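Local coordinates for protein phosphodiesterase (Pseudomonas aeruginosa, PDB 4G75) that kills susceptible bacteria as a colicin M-like bacteriocin, a magnesium-binding phosphodiesterase that probably hydrolyses the lipid-linked precursor of peptidoglycan, at residues V37-K42 with H116-P121; Q44-Y49 with R112-Q117. All coordinates share one frame; numbering follows the deposited sequence.

Interaction 1 of 2, residues V37-K42 with H116-P121; sequences VGYISK and HQYPFP
Tyr39, on helix 34-49, and Tyr118, in the irregular chain that follows helix 106-113, form the nearest pair of CA atoms between the two segments, at 8.7 Å. The contact seats a loop on a helix within the helical part of this colicin M-like protein, away from the magnesium site, and two side chains of the helix, one turn apart, meet the Tyr118 ring. Tyr39 reaches the rim: its OH lies near the plane of that ring, 3.5 Å from Tyr118 CD2, while the two ring planes stand at 81° in an oblique pairing. Lys42 covers a face instead. Its chain runs extended through CE, which lies over the Tyr118 ring in a CH-pi contact 3.7 Å from the centroid and 14° off the normal. The bend at chi4 (-63°) then turns NZ, 3.4 Å from Tyr118 CE1, to a salt bridge with Glu84 of helix 81-102. On the opposite face of the Tyr118 ring lies His116 CE1, so the tyrosine is sandwiched. The imidazole is held at both nitrogens, ND1 by Gln117 O at 2.6 Å and NE2 by Asp91 OD1, the same carboxylate whose OD2 takes Tyr118 OH. No direct hydrogen bond joins the segments; two waters bridge them from Tyr39 OH, one accepting from Tyr118 N at 2.7 Å and the other donating to His116 O at 2.5 Å.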
ATOM      1  N   VAL A  37     -20.915  18.525  -7.020  1.00 11.45           N
ATOM      2  CA  VAL A  37     -20.411  18.490  -5.657  1.00  8.11           C
ATOM      3  C   VAL A  37     -19.441  17.316  -5.523  1.00  7.49           C
ATOM      4  O   VAL A  37     -18.394  17.430  -4.879  1.00 11.08           O
ATOM      5  CB  VAL A  37     -21.554  18.344  -4.640  1.00 15.06           C
ATOM      6  CG1 VAL A  37     -20.998  18.246  -3.222  1.00 12.43           C
ATOM      7  CG2 VAL A  37     -22.525  19.518  -4.755  1.00 16.89           C
ATOM      8  N   GLY A  38     -19.786  16.200  -6.163  1.00  9.08           N
ATOM      9  CA  GLY A  38     -18.928  15.021  -6.159  1.00  5.60           C
ATOM     10  C   GLY A  38     -17.561  15.314  -6.757  1.00  7.80           C
ATOM     11  O   GLY A  38     -16.536  14.929  -6.199  1.00 10.73           O
ATOM     12  N   TYR A  39     -17.538  15.996  -7.896  1.00 10.39           N
ATOM     13  CA  TYR A  39     -16.265  16.384  -8.504  1.00 11.19           C
ATOM     14  C   TYR A  39     -15.443  17.263  -7.576  1.00  9.65           C
ATOM     15  O   TYR A  39     -14.235  17.053  -7.415  1.00  9.86           O
ATOM     16  CB  TYR A  39     -16.481  17.107  -9.829  1.00 10.60           C
ATOM     17  CG  TYR A  39     -16.611  16.177 -11.006  1.00 11.52           C
ATOM     18  CD1 TYR A  39     -15.483  15.643 -11.612  1.00 16.37           C
ATOM     19  CD2 TYR A  39     -17.857  15.839 -11.520  1.00 14.49           C
ATOM     20  CE1 TYR A  39     -15.589  14.797 -12.691  1.00 13.09           C
ATOM     21  CE2 TYR A  39     -17.972  14.994 -12.603  1.00 17.85           C
ATOM     22  CZ  TYR A  39     -16.833  14.476 -13.183  1.00 12.58           C
ATOM     23  OH  TYR A  39     -16.934  13.622 -14.260  1.00 14.48           O
ATOM     24  N   ILE A  40     -16.085  18.271  -6.990  1.00  7.09           N
ATOM     25  CA  ILE A  40     -15.391  19.157  -6.067  1.00  6.71           C
ATOM     26  C   ILE A  40     -14.793  18.363  -4.919  1.00  7.81           C
ATOM     27  O   ILE A  40     -13.658  18.615  -4.510  1.00 10.67           O
ATOM     28  CB  ILE A  40     -16.331  20.237  -5.490  1.00 10.13           C
ATOM     29  CG1 ILE A  40     -16.690  21.248  -6.575  1.00 10.75           C
ATOM     30  CG2 ILE A  40     -15.683  20.931  -4.301  1.00 14.90           C
ATOM     31  CD1 ILE A  40     -15.502  22.043  -7.085  1.00 12.65           C
ATOM     32  N   SER A  41     -15.554  17.401  -4.404  1.00  9.19           N
ATOM     33  CA  SER A  41     -15.129  16.674  -3.218  1.00  6.64           C
ATOM     34  C   SER A  41     -13.829  15.882  -3.449  1.00 11.26           C
ATOM     35  O   SER A  41     -13.077  15.638  -2.509  1.00 11.51           O
ATOM     36  CB  SER A  41     -16.243  15.752  -2.689  1.00  9.30           C
ATOM     37  OG  SER A  41     -16.419  14.610  -3.518  1.00 10.62           O
ATOM     38  N   LYS A  42     -13.563  15.496  -4.693  1.00  8.40           N
ATOM     39  CA  LYS A  42     -12.343  14.743  -5.007  1.00  6.24           C
ATOM     40  C   LYS A  42     -11.072  15.536  -4.701  1.00 11.65           C
ATOM     41  O   LYS A  42     -10.029  14.960  -4.356  1.00  8.93           O
ATOM     42  CB  LYS A  42     -12.351  14.287  -6.473  1.00  7.28           C
ATOM     43  CG  LYS A  42     -13.522  13.374  -6.821  1.00  7.33           C
ATOM     44  CD  LYS A  42     -13.461  12.871  -8.267  1.00  7.82           C
ATOM     45  CE  LYS A  42     -14.802  12.233  -8.684  1.00  7.00           C
ATOM     46  NZ  LYS A  42     -15.129  11.020  -7.851  1.00  9.52           N
ATOM     47  N   HIS A 116     -11.482  10.205 -16.509  1.00 14.05           N
ATOM     48  CA  HIS A 116     -12.558   9.392 -17.058  1.00 13.54           C
ATOM     49  C   HIS A 116     -13.916   9.943 -16.643  1.00 12.82           C
ATOM     50  O   HIS A 116     -13.998  10.850 -15.817  1.00 11.93           O
ATOM     51  CB  HIS A 116     -12.411   7.919 -16.628  1.00 15.69           C
ATOM     52  CG  HIS A 116     -12.504   7.691 -15.148  1.00 11.17           C
ATOM     53  ND1 HIS A 116     -13.708   7.613 -14.479  1.00 14.14           N
ATOM     54  CD2 HIS A 116     -11.545   7.476 -14.216  1.00 12.41           C
ATOM     55  CE1 HIS A 116     -13.486   7.374 -13.200  1.00 13.63           C
ATOM     56  NE2 HIS A 116     -12.181   7.290 -13.011  1.00  8.65           N
ATOM     57  N   GLN A 117     -14.977   9.399 -17.233  1.00 15.19           N
ATOM     58  CA  GLN A 117     -16.342   9.770 -16.864  1.00 19.82           C
ATOM     59  C   GLN A 117     -16.699   9.241 -15.477  1.00 16.33           C
ATOM     60  O   GLN A 117     -16.197   8.197 -15.061  1.00 14.97           O
ATOM     61  CB  GLN A 117     -17.328   9.190 -17.880  1.00 24.45           C
ATOM     62  CG  GLN A 117     -17.020   9.551 -19.318  1.00 51.57           C
ATOM     63  CD  GLN A 117     -17.539  10.916 -19.686  1.00 60.73           C
ATOM     64  OE1 GLN A 117     -16.815  11.908 -19.614  1.00 61.93           O
ATOM     65  NE2 GLN A 117     -18.809  10.981 -20.071  1.00 67.52           N
ATOM     66  N   TYR A 118     -17.585   9.945 -14.773  1.00 11.13           N
ATOM     67  CA  TYR A 118     -18.046   9.497 -13.464  1.00  9.42           C
ATOM     68  C   TYR A 118     -19.559   9.294 -13.386  1.00 18.29           C
ATOM     69  O   TYR A 118     -20.244   9.936 -12.583  1.00 14.64           O
ATOM     70  CB  TYR A 118     -17.572  10.448 -12.361  1.00 12.05           C
ATOM     71  CG  TYR A 118     -16.096  10.318 -12.038  1.00 10.30           C
ATOM     72  CD1 TYR A 118     -15.662   9.458 -11.041  1.00 10.81           C
ATOM     73  CD2 TYR A 118     -15.142  11.050 -12.735  1.00  8.53           C
ATOM     74  CE1 TYR A 118     -14.308   9.330 -10.737  1.00  8.55           C
ATOM     75  CE2 TYR A 118     -13.793  10.929 -12.445  1.00 12.69           C
ATOM     76  CZ  TYR A 118     -13.382  10.067 -11.443  1.00 10.56           C
ATOM     77  OH  TYR A 118     -12.043   9.952 -11.147  1.00  9.53           O
ATOM     78  N   PRO A 119     -20.081   8.370 -14.202  1.00 14.84           N
ATOM     79  CA  PRO A 119     -21.502   8.033 -14.094  1.00 13.49           C
ATOM     80  C   PRO A 119     -21.761   7.521 -12.689  1.00 10.99           C
ATOM     81  O   PRO A 119     -20.828   7.078 -12.020  1.00 15.47           O
ATOM     82  CB  PRO A 119     -21.684   6.877 -15.083  1.00 20.30           C
ATOM     83  CG  PRO A 119     -20.344   6.589 -15.675  1.00 22.42           C
ATOM     84  CD  PRO A 119     -19.305   7.383 -14.971  1.00 11.96           C
ATOM     85  N   PHE A 120     -23.005   7.562 -12.235  1.00 15.68           N
ATOM     86  CA  PHE A 120     -23.301   6.982 -10.934  1.00 17.55           C
ATOM     87  C   PHE A 120     -23.031   5.484 -10.971  1.00 15.71           C
ATOM     88  O   PHE A 120     -23.448   4.792 -11.905  1.00 17.09           O
ATOM     89  CB  PHE A 120     -24.749   7.253 -10.528  1.00 19.21           C
ATOM     90  CG  PHE A 120     -25.076   8.709 -10.413  1.00 35.50           C
ATOM     91  CD1 PHE A 120     -24.210   9.574  -9.763  1.00 22.82           C
ATOM     92  CD2 PHE A 120     -26.247   9.214 -10.947  1.00 58.30           C
ATOM     93  CE1 PHE A 120     -24.506  10.915  -9.650  1.00 38.78           C
ATOM     94  CE2 PHE A 120     -26.546  10.552 -10.839  1.00 26.52           C
ATOM     95  CZ  PHE A 120     -25.675  11.403 -10.190  1.00 22.28           C
ATOM     96  N   PRO A 121     -22.310   4.975  -9.962  1.00 17.92           N
ATOM     97  CA  PRO A 121     -22.077   3.532  -9.858  1.00 15.13           C
ATOM     98  C   PRO A 121     -23.407   2.808  -9.749  1.00 34.91           C
ATOM     99  O   PRO A 121     -24.336   3.309  -9.118  1.00 28.15           O
ATOM    100  CB  PRO A 121     -21.306   3.394  -8.543  1.00 22.89           C
ATOM    101  CG  PRO A 121     -20.677   4.715  -8.321  1.00 17.53           C
ATOM    102  CD  PRO A 121     -21.650   5.725  -8.881  1.00 12.66           C
TER
HETATM  103  O   HOH W   1     -18.967  12.130 -15.623  1.00 22.30           O
HETATM  104  O   HOH W   2     -14.858  13.249 -15.778  1.00 28.33           O

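Interaction 2 of 2, residues Q44-Y49 with R112-Q117; sequences QRDVAY and RAQNHQ. With EDO (1,2-ethanediol), chain I; EDO (1,2-ethanediol), chain N.
Asp46 and Gln114 carry this buried contact, their side chains advancing on each other from opposite directions across a 10.3 Å gap between CA atoms. The nearest atoms are two oxygens, Asp46 OD2 and Gln114 OE1, 2.7 Å apart. Carboxylate and amide are turned 53° from each other, so the two flat groups do not meet as a coplanar pair. Their other ends are linked by a water that donates to Asp46 OD1 and accepts from Gln114 NE2, at 2.9 Å in each case. Gln114 is the first residue to leave helical backbone angles after helix 106-113; the contact thus joins the end of that helix to the C-terminal half of helix 34-49 in a bundle of helices. Extended beyond CG (chi2 -166°), the glutamine side chain reaches from the helix end to Asp46. Its NE2 also donates to Asp91 OD2 of helix 81-102, so the amide lies between two aspartates. Asp46 rests against Met110 and Phe17, and its OD1 lies in plane at the edge of the Tyr49 ring. Just past the helix end, Asn115 centres an inverse gamma turn, and the carbonyl of Gln114 accepts a 2.9 Å hydrogen bond from O2 of a 1,2-ethanediol probably left by crystallisation.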
ATOM      1  N   GLN A  44     -10.161  17.768  -2.186  1.00  4.86           N
ATOM      2  CA  GLN A  44      -9.605  17.698  -0.840  1.00  9.15           C
ATOM      3  C   GLN A  44      -9.181  16.277  -0.465  1.00  7.27           C
ATOM      4  O   GLN A  44      -8.189  16.087   0.245  1.00  8.07           O
ATOM      5  CB  GLN A  44     -10.567  18.268   0.204  1.00 16.85           C
ATOM      6  CG  GLN A  44      -9.878  18.582   1.525  1.00 16.29           C
ATOM      7  CD  GLN A  44      -8.692  19.527   1.353  1.00 22.59           C
ATOM      8  OE1 GLN A  44      -8.659  20.346   0.429  1.00 34.48           O
ATOM      9  NE2 GLN A  44      -7.719  19.424   2.249  1.00 21.73           N
ATOM     10  N   ARG A  45      -9.917  15.277  -0.939  1.00  8.19           N
ATOM     11  CA  ARG A  45      -9.492  13.909  -0.686  1.00  8.07           C
ATOM     12  C   ARG A  45      -8.156  13.642  -1.371  1.00 11.58           C
ATOM     13  O   ARG A  45      -7.263  13.040  -0.786  1.00 10.10           O
ATOM     14  CB  ARG A  45     -10.552  12.893  -1.120  1.00  7.51           C
ATOM     15  CG  ARG A  45     -11.874  12.994  -0.352  1.00  7.25           C
ATOM     16  CD  ARG A  45     -12.672  11.685  -0.453  1.00  5.70           C
ATOM     17  NE  ARG A  45     -12.946  11.332  -1.841  1.00  9.29           N
ATOM     18  CZ  ARG A  45     -13.969  11.809  -2.545  1.00  8.70           C
ATOM     19  NH1 ARG A  45     -14.826  12.655  -1.985  1.00  9.63           N
ATOM     20  NH2 ARG A  45     -14.133  11.449  -3.810  1.00  7.13           N
ATOM     21  N   ASP A  46      -8.013  14.102  -2.609  1.00  9.20           N
ATOM     22  CA  ASP A  46      -6.763  13.902  -3.340  1.00 12.51           C
ATOM     23  C   ASP A  46      -5.581  14.559  -2.633  1.00 11.53           C
ATOM     24  O   ASP A  46      -4.469  14.026  -2.635  1.00  7.94           O
ATOM     25  CB  ASP A  46      -6.877  14.448  -4.768  1.00  9.67           C
ATOM     26  CG  ASP A  46      -7.739  13.582  -5.658  1.00 11.92           C
ATOM     27  OD1 ASP A  46      -8.078  12.444  -5.255  1.00  7.07           O
ATOM     28  OD2 ASP A  46      -8.067  14.042  -6.773  1.00 10.19           O
ATOM     29  N   VAL A  47      -5.819  15.726  -2.042  1.00  7.19           N
ATOM     30  CA  VAL A  47      -4.775  16.414  -1.291  1.00  7.31           C
ATOM     31  C   VAL A  47      -4.257  15.506  -0.180  1.00  4.47           C
ATOM     32  O   VAL A  47      -3.052  15.423   0.065  1.00  9.87           O
ATOM     33  CB  VAL A  47      -5.289  17.745  -0.700  1.00 11.28           C
ATOM     34  CG1 VAL A  47      -4.329  18.262   0.381  1.00 10.92           C
ATOM     35  CG2 VAL A  47      -5.453  18.783  -1.808  1.00  9.48           C
ATOM     36  N   ALA A  48      -5.176  14.832   0.495  1.00  6.16           N
ATOM     37  CA  ALA A  48      -4.793  13.886   1.531  1.00  8.21           C
ATOM     38  C   ALA A  48      -4.062  12.696   0.925  1.00  6.38           C
ATOM     39  O   ALA A  48      -3.006  12.307   1.410  1.00  7.70           O
ATOM     40  CB  ALA A  48      -6.021  13.422   2.317  1.00 10.10           C
ATOM     41  N   TYR A  49      -4.613  12.140  -0.151  1.00 10.62           N
ATOM     42  CA  TYR A  49      -4.047  10.929  -0.752  1.00  7.29           C
ATOM     43  C   TYR A  49      -2.591  11.099  -1.198  1.00  7.87           C
ATOM     44  O   TYR A  49      -1.764  10.186  -1.007  1.00  6.88           O
ATOM     45  CB  TYR A  49      -4.903  10.426  -1.924  1.00  6.04           C
ATOM     46  CG  TYR A  49      -6.268   9.874  -1.549  1.00  5.86           C
ATOM     47  CD1 TYR A  49      -6.415   8.973  -0.503  1.00  6.43           C
ATOM     48  CD2 TYR A  49      -7.405  10.231  -2.275  1.00  6.27           C
ATOM     49  CE1 TYR A  49      -7.644   8.453  -0.172  1.00  8.76           C
ATOM     50  CE2 TYR A  49      -8.653   9.718  -1.954  1.00  6.82           C
ATOM     51  CZ  TYR A  49      -8.767   8.829  -0.903  1.00  6.92           C
ATOM     52  OH  TYR A  49      -9.992   8.312  -0.564  1.00  6.98           O
ATOM     53  N   ARG A 112      -4.166  11.296 -14.003  1.00  8.89           N
ATOM     54  CA  ARG A 112      -4.284  10.303 -15.064  1.00  9.17           C
ATOM     55  C   ARG A 112      -5.355   9.283 -14.696  1.00 11.53           C
ATOM     56  O   ARG A 112      -6.208   8.938 -15.517  1.00 12.25           O
ATOM     57  CB  ARG A 112      -2.940   9.609 -15.324  1.00  9.81           C
ATOM     58  CG  ARG A 112      -2.879   8.862 -16.650  1.00 17.50           C
ATOM     59  CD  ARG A 112      -1.590   8.056 -16.819  1.00 10.66           C
ATOM     60  NE  ARG A 112      -0.377   8.860 -16.645  1.00 11.75           N
ATOM     61  CZ  ARG A 112       0.120   9.698 -17.553  1.00 12.91           C
ATOM     62  NH1 ARG A 112      -0.501   9.882 -18.713  1.00 18.22           N
ATOM     63  NH2 ARG A 112       1.228  10.376 -17.290  1.00 14.58           N
ATOM     64  N   ALA A 113      -5.310   8.809 -13.452  1.00  9.27           N
ATOM     65  CA  ALA A 113      -6.292   7.857 -12.962  1.00  5.49           C
ATOM     66  C   ALA A 113      -7.716   8.415 -12.994  1.00  6.95           C
ATOM     67  O   ALA A 113      -8.674   7.664 -13.184  1.00 10.54           O
ATOM     68  CB  ALA A 113      -5.929   7.381 -11.529  1.00  6.79           C
ATOM     69  N   GLN A 114      -7.858   9.725 -12.821  1.00  6.15           N
ATOM     70  CA  GLN A 114      -9.190  10.317 -12.721  1.00 11.25           C
ATOM     71  C   GLN A 114      -9.661  10.930 -14.036  1.00 12.35           C
ATOM     72  O   GLN A 114     -10.696  11.587 -14.082  1.00 12.43           O
ATOM     73  CB  GLN A 114      -9.255  11.332 -11.569  1.00 13.52           C
ATOM     74  CG  GLN A 114      -8.990  10.675 -10.218  1.00  5.25           C
ATOM     75  CD  GLN A 114      -9.355  11.541  -9.021  1.00  6.99           C
ATOM     76  OE1 GLN A 114      -8.961  12.705  -8.926  1.00 10.67           O
ATOM     77  NE2 GLN A 114     -10.102  10.963  -8.092  1.00  9.31           N
ATOM     78  N   ASN A 115      -8.908  10.691 -15.104  1.00 11.86           N
ATOM     79  CA  ASN A 115      -9.280  11.199 -16.419  1.00 11.30           C
ATOM     80  C   ASN A 115     -10.291  10.277 -17.090  1.00 10.16           C
ATOM     81  O   ASN A 115      -9.995   9.629 -18.095  1.00 13.37           O
ATOM     82  CB  ASN A 115      -8.043  11.366 -17.300  1.00 12.14           C
ATOM     83  CG  ASN A 115      -8.325  12.171 -18.554  1.00 30.85           C
ATOM     84  OD1 ASN A 115      -9.387  12.783 -18.689  1.00 21.83           O
ATOM     85  ND2 ASN A 115      -7.373  12.174 -19.479  1.00 22.97           N
ATOM     86  N   HIS A 116     -11.482  10.205 -16.509  1.00 14.05           N
ATOM     87  CA  HIS A 116     -12.558   9.392 -17.058  1.00 13.54           C
ATOM     88  C   HIS A 116     -13.916   9.943 -16.643  1.00 12.82           C
ATOM     89  O   HIS A 116     -13.998  10.850 -15.817  1.00 11.93           O
ATOM     90  CB  HIS A 116     -12.411   7.919 -16.628  1.00 15.69           C
ATOM     91  CG  HIS A 116     -12.504   7.691 -15.148  1.00 11.17           C
ATOM     92  ND1 HIS A 116     -13.708   7.613 -14.479  1.00 14.14           N
ATOM     93  CD2 HIS A 116     -11.545   7.476 -14.216  1.00 12.41           C
ATOM     94  CE1 HIS A 116     -13.486   7.374 -13.200  1.00 13.63           C
ATOM     95  NE2 HIS A 116     -12.181   7.290 -13.011  1.00  8.65           N
ATOM     96  N   GLN A 117     -14.977   9.399 -17.233  1.00 15.19           N
ATOM     97  CA  GLN A 117     -16.342   9.770 -16.864  1.00 19.82           C
ATOM     98  C   GLN A 117     -16.699   9.241 -15.477  1.00 16.33           C
ATOM     99  O   GLN A 117     -16.197   8.197 -15.061  1.00 14.97           O
ATOM    100  CB  GLN A 117     -17.328   9.190 -17.880  1.00 24.45           C
ATOM    101  CG  GLN A 117     -17.020   9.551 -19.318  1.00 51.57           C
ATOM    102  CD  GLN A 117     -17.539  10.916 -19.686  1.00 60.73           C
ATOM    103  OE1 GLN A 117     -16.815  11.908 -19.614  1.00 61.93           O
ATOM    104  NE2 GLN A 117     -18.809  10.981 -20.071  1.00 67.52           N
TER
HETATM  105  C1  EDO I 308      -6.684  23.861  -0.964  1.00 27.68           C
HETATM  106  O1  EDO I 308      -6.881  24.161  -2.353  1.00 19.01           O
HETATM  107  C2  EDO I 308      -6.436  22.365  -0.811  1.00 23.82           C
HETATM  108  O2  EDO I 308      -6.342  22.007   0.574  1.00 28.66           O
HETATM  109  C1  EDO N 313     -10.600  14.997 -16.437  1.00 47.89           C
HETATM  110  O1  EDO N 313     -11.956  15.024 -16.895  1.00 73.31           O
HETATM  111  C2  EDO N 313     -10.562  15.387 -14.966  1.00 28.93           C
HETATM  112  O2  EDO N 313     -11.266  14.411 -14.188  1.00 34.21           O
HETATM  113  O   HOH W   3     -10.873  11.524  -5.377  1.00  6.46           O

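In the fold
From the N terminus, the chain runs through helix 34-49, which supplies the first segment of both contacts: 37-42 for interaction 1, then 44-49 for interaction 2. It then passes through helices 55-65 and 81-102 and comes back at the end of helix 106-113. Residues 112-117 close the inner loop, and 116-121, overlapping them at His116 and Gln117, close the outer one, so interaction 2 nests inside interaction 1. The returning chain meets helix 34-49 in reverse order, later residues reaching its earlier turns. Centres lie 10 Å apart, and Lys42 CD packs against Gln114 NE2 at 3.9 Å. Helix 81-102 holds the returning chain of both contacts through Asp91, while its Glu84 takes Lys42 and Arg45 of helix 34-49.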